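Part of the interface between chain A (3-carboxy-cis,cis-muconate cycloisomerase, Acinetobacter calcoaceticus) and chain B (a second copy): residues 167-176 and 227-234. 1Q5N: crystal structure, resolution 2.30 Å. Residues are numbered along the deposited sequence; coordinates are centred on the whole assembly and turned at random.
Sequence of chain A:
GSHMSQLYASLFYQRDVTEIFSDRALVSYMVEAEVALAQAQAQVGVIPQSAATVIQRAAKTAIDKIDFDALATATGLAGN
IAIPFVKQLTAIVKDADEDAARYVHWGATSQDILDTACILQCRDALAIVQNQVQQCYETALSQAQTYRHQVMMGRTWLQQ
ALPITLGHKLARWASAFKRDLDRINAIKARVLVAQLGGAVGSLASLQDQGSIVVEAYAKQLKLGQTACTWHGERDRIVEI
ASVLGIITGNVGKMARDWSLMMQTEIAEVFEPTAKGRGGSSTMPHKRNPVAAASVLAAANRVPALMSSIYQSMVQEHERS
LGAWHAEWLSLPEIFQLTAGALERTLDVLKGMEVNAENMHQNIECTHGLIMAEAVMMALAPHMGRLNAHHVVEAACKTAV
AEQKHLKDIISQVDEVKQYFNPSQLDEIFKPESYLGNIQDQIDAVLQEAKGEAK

Chain A, residues 167-176: GHKLARWASA
Chain B, residues 227-234: ACTWHGER

This is a small, buried helix-to-loop contact in which one bidentate salt bridge, A:Arg172 to B:Glu233, sits beside the packing of B:Cys228 against the helix. Chain A contributes one face of a continuous helix, with phi near -60° and psi near -40° throughout. Its i to i-4 backbone hydrogen bonds include A:Arg172 N to A:His168 O at 3.0 Å and A:Ala176 N to A:Arg172 O at 3.2 Å. Chain B contributes an irregular segment. B:Cys228 (-134/161) and B:Thr229 (-56/143) are extended, B:Gly232 lies at -102/-13, and B:Glu233 returns to -103/112. The register is set by A:Arg172 CA, 6.4 Å from B:Cys228 CA, and by A:Ser175 CA, 7.9 Å from B:Ala227 CA.

A:Arg172 points toward chain B with chi1 m, chi2 t, chi3 p and chi4 -160°. B:Glu233 points back with chi1 m, chi2 p and chi3 53°. The carboxylate meets the guanidinium at its edge, near its plane, so two hydrogen bonds form side by side. A:Arg172 NE donates to B:Glu233 OE1 at 3.0 Å and 164°; A:Arg172 NH2 donates to B:Glu233 OE2 at 2.9 Å and 148°. The A:Trp173 ring also presents its edge, but its NE1 stays 4.2 Å from B:Glu233 OE2. B:Gly232 leaves room here: an ideal CB would lie 3.1 Å from A:Arg172 NH2, which is tight.

B:Cys228, with chi1 p, lays its sulfur against the helix. B:Cys228 SG is 3.9 Å from A:Arg172 CA and 4.1 Å from A:Ser175 CB. A:His168 (chi1 t, chi2 -135°) points sideways, but its ring end comes nearer, with NE2 4.4 Å from B:Cys228 CB. A:Ser175, chi1 t, places OG 2.5 Å from the oxygen of water 1. That water accepts a weak hydrogen bond from B:Cys228 N at 3.4 Å from its oxygen, bridging the chains.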

# COMPACT_ATOMS: atom_id res chain seq x y z
N GLY A 167 1.28 30.45 -17.29
CA GLY A 167 2.28 29.83 -18.14
C GLY A 167 3.35 29.16 -17.30
O GLY A 167 3.93 28.16 -17.71
N HIS A 168 3.67 29.71 -16.13
CA HIS A 168 4.69 29.04 -15.33
C HIS A 168 4.19 27.62 -14.81
O HIS A 168 4.95 26.66 -14.83
CB HIS A 168 5.11 29.91 -14.17
CG HIS A 168 6.34 29.42 -13.49
ND1 HIS A 168 6.45 29.37 -12.12
CD2 HIS A 168 7.54 29.03 -13.98
CE1 HIS A 168 7.67 28.97 -11.79
NE2 HIS A 168 8.35 28.75 -12.91
N LYS A 169 2.94 27.51 -14.35
CA LYS A 169 2.41 26.21 -13.95
C LYS A 169 2.49 25.25 -15.16
O LYS A 169 2.93 24.09 -15.02
CB LYS A 169 0.93 26.31 -13.55
CG LYS A 169 0.63 26.95 -12.22
CD LYS A 169 -0.86 26.82 -11.96
CE LYS A 169 -1.22 27.13 -10.51
NZ LYS A 169 -0.66 26.18 -9.50
N LEU A 170 2.09 25.74 -16.34
CA LEU A 170 2.11 24.92 -17.55
C LEU A 170 3.54 24.49 -17.94
O LEU A 170 3.75 23.33 -18.38
CB LEU A 170 1.44 25.66 -18.72
CG LEU A 170 -0.08 25.76 -18.52
CD1 LEU A 170 -0.70 26.85 -19.43
CD2 LEU A 170 -0.66 24.42 -18.86
N ALA A 171 4.52 25.38 -17.74
CA ALA A 171 5.89 25.01 -18.07
C ALA A 171 6.38 23.93 -17.10
O ALA A 171 7.09 22.99 -17.49
CB ALA A 171 6.81 26.25 -18.04
N ARG A 172 6.01 24.06 -15.82
CA ARG A 172 6.38 23.08 -14.80
C ARG A 172 5.82 21.67 -15.20
O ARG A 172 6.53 20.66 -15.13
CB ARG A 172 5.86 23.53 -13.42
CG ARG A 172 6.73 24.59 -12.75
CD ARG A 172 5.94 25.35 -11.65
NE ARG A 172 5.28 24.43 -10.71
CZ ARG A 172 4.26 24.78 -9.93
NH1 ARG A 172 3.79 26.01 -9.97
NH2 ARG A 172 3.67 23.87 -9.14
N TRP A 173 4.57 21.63 -15.66
CA TRP A 173 3.96 20.37 -16.06
C TRP A 173 4.62 19.79 -17.32
O TRP A 173 4.82 18.54 -17.45
CB TRP A 173 2.44 20.55 -16.29
CG TRP A 173 1.75 21.05 -15.08
CD1 TRP A 173 2.20 20.99 -13.79
CD2 TRP A 173 0.43 21.63 -15.01
NE1 TRP A 173 1.25 21.47 -12.94
CE2 TRP A 173 0.16 21.87 -13.66
CE3 TRP A 173 -0.53 21.95 -15.98
CZ2 TRP A 173 -1.04 22.44 -13.22
CZ3 TRP A 173 -1.75 22.51 -15.55
CH2 TRP A 173 -1.99 22.74 -14.18
N ALA A 174 4.96 20.68 -18.26
CA ALA A 174 5.58 20.28 -19.50
C ALA A 174 6.91 19.61 -19.20
O ALA A 174 7.20 18.52 -19.67
CB ALA A 174 5.80 21.51 -20.42
N SER A 175 7.74 20.27 -18.42
CA SER A 175 9.04 19.72 -18.09
C SER A 175 8.89 18.33 -17.38
O SER A 175 9.74 17.45 -17.54
CB SER A 175 9.80 20.74 -17.23
OG SER A 175 11.11 20.33 -16.92
N ALA A 176 7.82 18.15 -16.60
CA ALA A 176 7.62 16.88 -15.91
C ALA A 176 7.30 15.82 -17.00
O ALA A 176 7.79 14.68 -16.96
CB ALA A 176 6.48 16.98 -14.90
N ALA B 227 15.57 23.36 -15.16
CA ALA B 227 14.99 24.43 -15.94
C ALA B 227 13.99 25.24 -15.10
O ALA B 227 13.96 26.47 -15.16
CB ALA B 227 14.29 23.83 -17.20
N CYS B 228 13.13 24.58 -14.34
CA CYS B 228 12.19 25.35 -13.52
C CYS B 228 12.12 24.81 -12.07
O CYS B 228 12.57 23.69 -11.79
CB CYS B 228 10.81 25.38 -14.19
SG CYS B 228 10.21 23.74 -14.49
N THR B 229 11.63 25.63 -11.15
CA THR B 229 11.50 25.22 -9.76
C THR B 229 10.65 23.92 -9.65
O THR B 229 9.71 23.72 -10.41
CB THR B 229 10.84 26.35 -8.97
OG1 THR B 229 11.62 27.54 -9.15
CG2 THR B 229 10.77 26.00 -7.46
N TRP B 230 11.00 23.02 -8.73
CA TRP B 230 10.17 21.79 -8.60
C TRP B 230 9.67 21.53 -7.16
O TRP B 230 9.75 20.43 -6.65
CB TRP B 230 10.89 20.56 -9.17
CG TRP B 230 12.26 20.41 -8.67
CD1 TRP B 230 13.34 21.20 -8.99
CD2 TRP B 230 12.72 19.51 -7.66
NE1 TRP B 230 14.43 20.86 -8.23
CE2 TRP B 230 14.09 19.83 -7.40
CE3 TRP B 230 12.11 18.48 -6.93
CZ2 TRP B 230 14.86 19.15 -6.44
CZ3 TRP B 230 12.86 17.79 -5.98
CH2 TRP B 230 14.24 18.13 -5.75
N HIS B 231 9.17 22.59 -6.53
CA HIS B 231 8.59 22.49 -5.20
C HIS B 231 7.37 21.57 -5.24
O HIS B 231 7.14 20.79 -4.32
CB HIS B 231 8.15 23.89 -4.75
CG HIS B 231 9.30 24.77 -4.34
ND1 HIS B 231 9.23 26.14 -4.36
CD2 HIS B 231 10.55 24.46 -3.91
CE1 HIS B 231 10.39 26.64 -3.98
NE2 HIS B 231 11.21 25.64 -3.70
N GLY B 232 6.60 21.66 -6.31
CA GLY B 232 5.39 20.86 -6.42
C GLY B 232 5.46 19.64 -7.31
O GLY B 232 4.55 18.83 -7.21
N GLU B 233 6.50 19.49 -8.14
CA GLU B 233 6.62 18.35 -9.06
C GLU B 233 7.64 17.40 -8.41
O GLU B 233 8.85 17.70 -8.33
CB GLU B 233 7.07 18.86 -10.45
CG GLU B 233 6.00 19.74 -11.19
CD GLU B 233 5.66 21.05 -10.42
OE1 GLU B 233 6.59 21.81 -10.08
OE2 GLU B 233 4.45 21.30 -10.15
N ARG B 234 7.19 16.24 -7.97
CA ARG B 234 8.09 15.41 -7.18
C ARG B 234 8.61 14.11 -7.77
O ARG B 234 9.09 13.24 -7.03
CB ARG B 234 7.42 15.11 -5.81
CG ARG B 234 6.66 16.28 -5.20
CD ARG B 234 7.62 17.43 -4.80
NE ARG B 234 8.46 17.08 -3.64
CZ ARG B 234 9.52 17.79 -3.26
NH1 ARG B 234 9.91 18.88 -3.93
NH2 ARG B 234 10.21 17.44 -2.18
O HOH W 1 12.75 21.28 -15.25